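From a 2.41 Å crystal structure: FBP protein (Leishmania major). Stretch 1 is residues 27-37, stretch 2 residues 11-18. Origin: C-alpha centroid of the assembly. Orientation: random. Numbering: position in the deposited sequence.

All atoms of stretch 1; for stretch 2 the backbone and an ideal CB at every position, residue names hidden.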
# COMPACT_ATOMS: atom_id res chain seq x y z
N ASP C 27 -6.37 -4.22 -30.23
CA ASP C 27 -7.50 -4.77 -29.48
C ASP C 27 -7.02 -5.60 -28.28
O ASP C 27 -7.56 -5.49 -27.19
CB ASP C 27 -8.39 -5.66 -30.37
CG ASP C 27 -9.48 -4.87 -31.10
OD1 ASP C 27 -9.21 -3.73 -31.55
OD2 ASP C 27 -10.62 -5.41 -31.21
N PHE C 28 -5.97 -6.39 -28.48
CA PHE C 28 -5.52 -7.32 -27.45
C PHE C 28 -4.93 -6.57 -26.24
O PHE C 28 -5.12 -6.97 -25.09
CB PHE C 28 -4.52 -8.35 -28.02
CG PHE C 28 -4.18 -9.46 -27.06
CD1 PHE C 28 -5.17 -10.32 -26.62
CD2 PHE C 28 -2.89 -9.64 -26.59
CE1 PHE C 28 -4.87 -11.33 -25.72
CE2 PHE C 28 -2.58 -10.64 -25.69
CZ PHE C 28 -3.58 -11.50 -25.26
N THR C 29 -4.20 -5.49 -26.52
CA THR C 29 -3.67 -4.63 -25.48
C THR C 29 -4.79 -4.07 -24.61
O THR C 29 -4.69 -4.10 -23.38
CB THR C 29 -2.85 -3.50 -26.13
OG1 THR C 29 -1.74 -4.08 -26.83
CG2 THR C 29 -2.28 -2.54 -25.08
N LEU C 30 -5.84 -3.55 -25.24
CA LEU C 30 -6.96 -3.00 -24.49
C LEU C 30 -7.65 -4.08 -23.67
O LEU C 30 -8.01 -3.83 -22.52
CB LEU C 30 -7.96 -2.28 -25.40
CG LEU C 30 -7.47 -1.07 -26.21
CD1 LEU C 30 -8.65 -0.35 -26.86
CD2 LEU C 30 -6.66 -0.11 -25.37
N LEU C 31 -7.80 -5.28 -24.24
CA LEU C 31 -8.35 -6.41 -23.50
C LEU C 31 -7.52 -6.72 -22.23
O LEU C 31 -8.07 -6.86 -21.15
CB LEU C 31 -8.42 -7.66 -24.38
CG LEU C 31 -9.04 -8.90 -23.75
CD1 LEU C 31 -10.55 -8.73 -23.69
CD2 LEU C 31 -8.70 -10.14 -24.56
N MET C 32 -6.22 -6.82 -22.39
CA MET C 32 -5.35 -7.13 -21.26
C MET C 32 -5.29 -6.01 -20.23
O MET C 32 -5.10 -6.30 -19.06
CB MET C 32 -3.95 -7.54 -21.72
CG MET C 32 -3.92 -8.88 -22.45
SD MET C 32 -4.77 -10.23 -21.59
CE MET C 32 -4.06 -10.15 -19.93
N MET C 33 -5.46 -4.75 -20.65
CA MET C 33 -5.63 -3.65 -19.69
C MET C 33 -6.84 -3.87 -18.83
O MET C 33 -6.79 -3.67 -17.61
CB MET C 33 -5.83 -2.30 -20.37
CG MET C 33 -4.73 -1.30 -20.17
SD MET C 33 -3.73 -1.11 -21.65
CE MET C 33 -4.74 -0.52 -22.99
N ALA C 34 -7.96 -4.20 -19.49
CA ALA C 34 -9.21 -4.41 -18.78
C ALA C 34 -9.09 -5.58 -17.76
O ALA C 34 -9.60 -5.47 -16.63
CB ALA C 34 -10.33 -4.65 -19.77
N ILE C 35 -8.41 -6.65 -18.15
CA ILE C 35 -8.20 -7.80 -17.27
C ILE C 35 -7.31 -7.46 -16.07
O ILE C 35 -7.58 -7.87 -14.94
CB ILE C 35 -7.65 -9.02 -18.05
CG1 ILE C 35 -8.75 -9.56 -18.97
CG2 ILE C 35 -7.20 -10.13 -17.11
CD1 ILE C 35 -8.33 -10.68 -19.90
N GLN C 36 -6.22 -6.73 -16.33
CA GLN C 36 -5.34 -6.29 -15.26
C GLN C 36 -6.09 -5.44 -14.25
O GLN C 36 -5.94 -5.64 -13.04
CB GLN C 36 -4.19 -5.47 -15.80
CG GLN C 36 -3.13 -6.29 -16.50
CD GLN C 36 -2.05 -5.38 -17.04
OE1 GLN C 36 -1.19 -4.92 -16.30
NE2 GLN C 36 -2.10 -5.09 -18.35
N THR C 37 -6.91 -4.51 -14.74
CA THR C 37 -7.67 -3.65 -13.85
C THR C 37 -8.61 -4.47 -12.99
O THR C 37 -8.73 -4.22 -11.77
CB THR C 37 -8.47 -2.58 -14.63
OG1 THR C 37 -7.56 -1.81 -15.42
CG2 THR C 37 -9.18 -1.64 -13.68
N UNK C 11 6.74 -4.06 -17.57
CA UNK C 11 5.35 -4.29 -17.23
C UNK C 11 4.66 -5.26 -18.22
O UNK C 11 5.13 -5.48 -19.34
CB UNK C 11 4.61 -2.95 -17.19
N UNK C 12 3.54 -5.82 -17.77
CA UNK C 12 2.71 -6.71 -18.59
C UNK C 12 2.24 -6.02 -19.87
O UNK C 12 2.38 -6.55 -20.96
CB UNK C 12 1.50 -7.19 -17.79
N UNK C 13 1.76 -4.79 -19.71
CA UNK C 13 1.37 -3.96 -20.84
C UNK C 13 2.51 -3.79 -21.86
O UNK C 13 2.26 -3.85 -23.07
CB UNK C 13 0.91 -2.59 -20.34
N UNK C 14 3.72 -3.50 -21.38
CA UNK C 14 4.88 -3.35 -22.27
C UNK C 14 5.16 -4.66 -23.00
O UNK C 14 5.42 -4.65 -24.18
CB UNK C 14 6.11 -2.91 -21.48
N UNK C 15 5.15 -5.76 -22.26
CA UNK C 15 5.39 -7.08 -22.81
C UNK C 15 4.40 -7.41 -23.95
O UNK C 15 4.80 -7.87 -25.01
CB UNK C 15 5.29 -8.13 -21.70
N UNK C 16 3.12 -7.13 -23.73
CA UNK C 16 2.06 -7.37 -24.72
C UNK C 16 2.27 -6.53 -25.97
O UNK C 16 2.16 -7.04 -27.09
CB UNK C 16 0.69 -7.07 -24.12
N UNK C 17 2.57 -5.24 -25.79
CA UNK C 17 2.77 -4.31 -26.92
C UNK C 17 3.97 -4.73 -27.76
O UNK C 17 3.89 -4.72 -28.99
CB UNK C 17 2.96 -2.88 -26.41
N UNK C 18 5.07 -5.08 -27.09
CA UNK C 18 6.29 -5.50 -27.75
C UNK C 18 6.08 -6.79 -28.54
O UNK C 18 6.59 -6.94 -29.65
CB UNK C 18 7.41 -5.68 -26.72

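Two helices of one chain pack nearly antiparallel, their axes crossing at 162° and approaching to 9.7 Å, so stretch 2 presents successive positions to Phe28, Thr29, Met32, Met33 and Gln36 in reverse order.

Position 11 has phi/psi of -82/161, extended rather than helical, just before the helix begins. Its ideal CB points toward stretch 1 but finds nothing within 5.5 Å, so local needs dominate: Ser, Thr, Asp or Asn could cap the exposed amides. The residue is Thr11, whose OG1 accepts from the N of position 14 at 3.1 Å.

Position 12 points toward stretch 1, its ideal CB 3.8 Å from Gln36 OE1. A polar side chain might answer that amide, while an aliphatic one could lie against it. The residue is Leu12, which takes the second course: its CD2 rests 3.7 Å from Gln36 CD, covering the amide without bonding to it.

Position 13 points sideways, with its ideal CB 4.4 Å from Gln36 NE2 and 5.0 Å from Met33 SD. The nearby donor invites a short acceptor, such as Ser, Thr or perhaps Asn or Asp; Ala would fit but offer the donor no acceptor. The residue is Thr13. With chi1 in m, its OG1 receives a hydrogen bond from Gln36 NE2 at 3.1 Å and 165°, the one hydrogen bond between the stretches. The same amide nitrogen, Gln36 NE2, also makes a weak bond to Met32 O at 3.3 Å.

Positions 14 and 15 lie out of reach of stretch 1, which therefore sets little preference. Gln14 closes the capping box, its OE1 accepting from Thr11 N at 3.0 Å; Tyr15 uses its OH in a hydrogen bond elsewhere in the structure.

Position 16 points toward stretch 1, and its CA is 6.4 Å from Thr29 CA, the nearest such pair. Around its ideal CB lie Thr29 OG1, Phe28 CD2 and Met32 CG at 4.7 to 5.2 Å, a largely apolar setting for Ile, Leu, Val or Met. The residue is Ile16, which has the largest contact area of the stretch. Its CD1 meets Phe28 CE2 at 3.7 Å and Met32 CG at 4.1 Å, while its CG2 lies 3.7 Å from Thr29 OG1.

Position 17 points sideways, its ideal CB 4.9 Å from Thr29 OG1; Val, Ile, Leu or Thr would suit this flank. In Ile17 the side chain comes nearer, CG1 reaching 3.9 Å from Thr29 OG1.

Position 18 faces open space with respect to stretch 1, so a long polar residue is easily accommodated: Lys18.

Stretch 2 11-18: TLTQYIIK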
# COMPACT_ATOMS: atom_id res chain seq x y z
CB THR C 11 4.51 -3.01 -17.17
OG1 THR C 11 4.34 -2.46 -18.48
CG2 THR C 11 5.17 -1.98 -16.23
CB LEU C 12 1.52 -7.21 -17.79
CG LEU C 12 0.50 -8.10 -18.51
CD1 LEU C 12 1.15 -9.19 -19.36
CD2 LEU C 12 -0.45 -8.74 -17.50
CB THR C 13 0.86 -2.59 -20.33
OG1 THR C 13 -0.36 -2.80 -19.63
CG2 THR C 13 0.62 -1.61 -21.46
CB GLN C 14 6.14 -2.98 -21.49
CG GLN C 14 6.35 -1.50 -21.23
CD GLN C 14 7.59 -1.27 -20.37
OE1 GLN C 14 7.82 -1.97 -19.38
NE2 GLN C 14 8.38 -0.29 -20.74
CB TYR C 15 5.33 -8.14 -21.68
CG TYR C 15 5.45 -9.58 -22.12
CD1 TYR C 15 4.31 -10.34 -22.46
CD2 TYR C 15 6.69 -10.20 -22.21
CE1 TYR C 15 4.42 -11.66 -22.87
CE2 TYR C 15 6.81 -11.52 -22.63
CZ TYR C 15 5.68 -12.24 -22.96
OH TYR C 15 5.82 -13.53 -23.37
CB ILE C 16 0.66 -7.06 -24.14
CG1 ILE C 16 0.30 -7.99 -22.98
CG2 ILE C 16 -0.42 -7.13 -25.21
CD1 ILE C 16 0.05 -9.42 -23.35
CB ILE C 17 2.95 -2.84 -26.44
CG1 ILE C 17 1.62 -2.32 -25.88
CG2 ILE C 17 3.40 -1.93 -27.58
CD1 ILE C 17 1.74 -1.02 -25.11
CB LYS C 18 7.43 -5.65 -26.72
CG LYS C 18 8.79 -5.98 -27.35
CD LYS C 18 9.33 -4.78 -28.16
CE LYS C 18 10.22 -5.02 -29.35
NZ LYS C 18 11.52 -5.56 -28.95
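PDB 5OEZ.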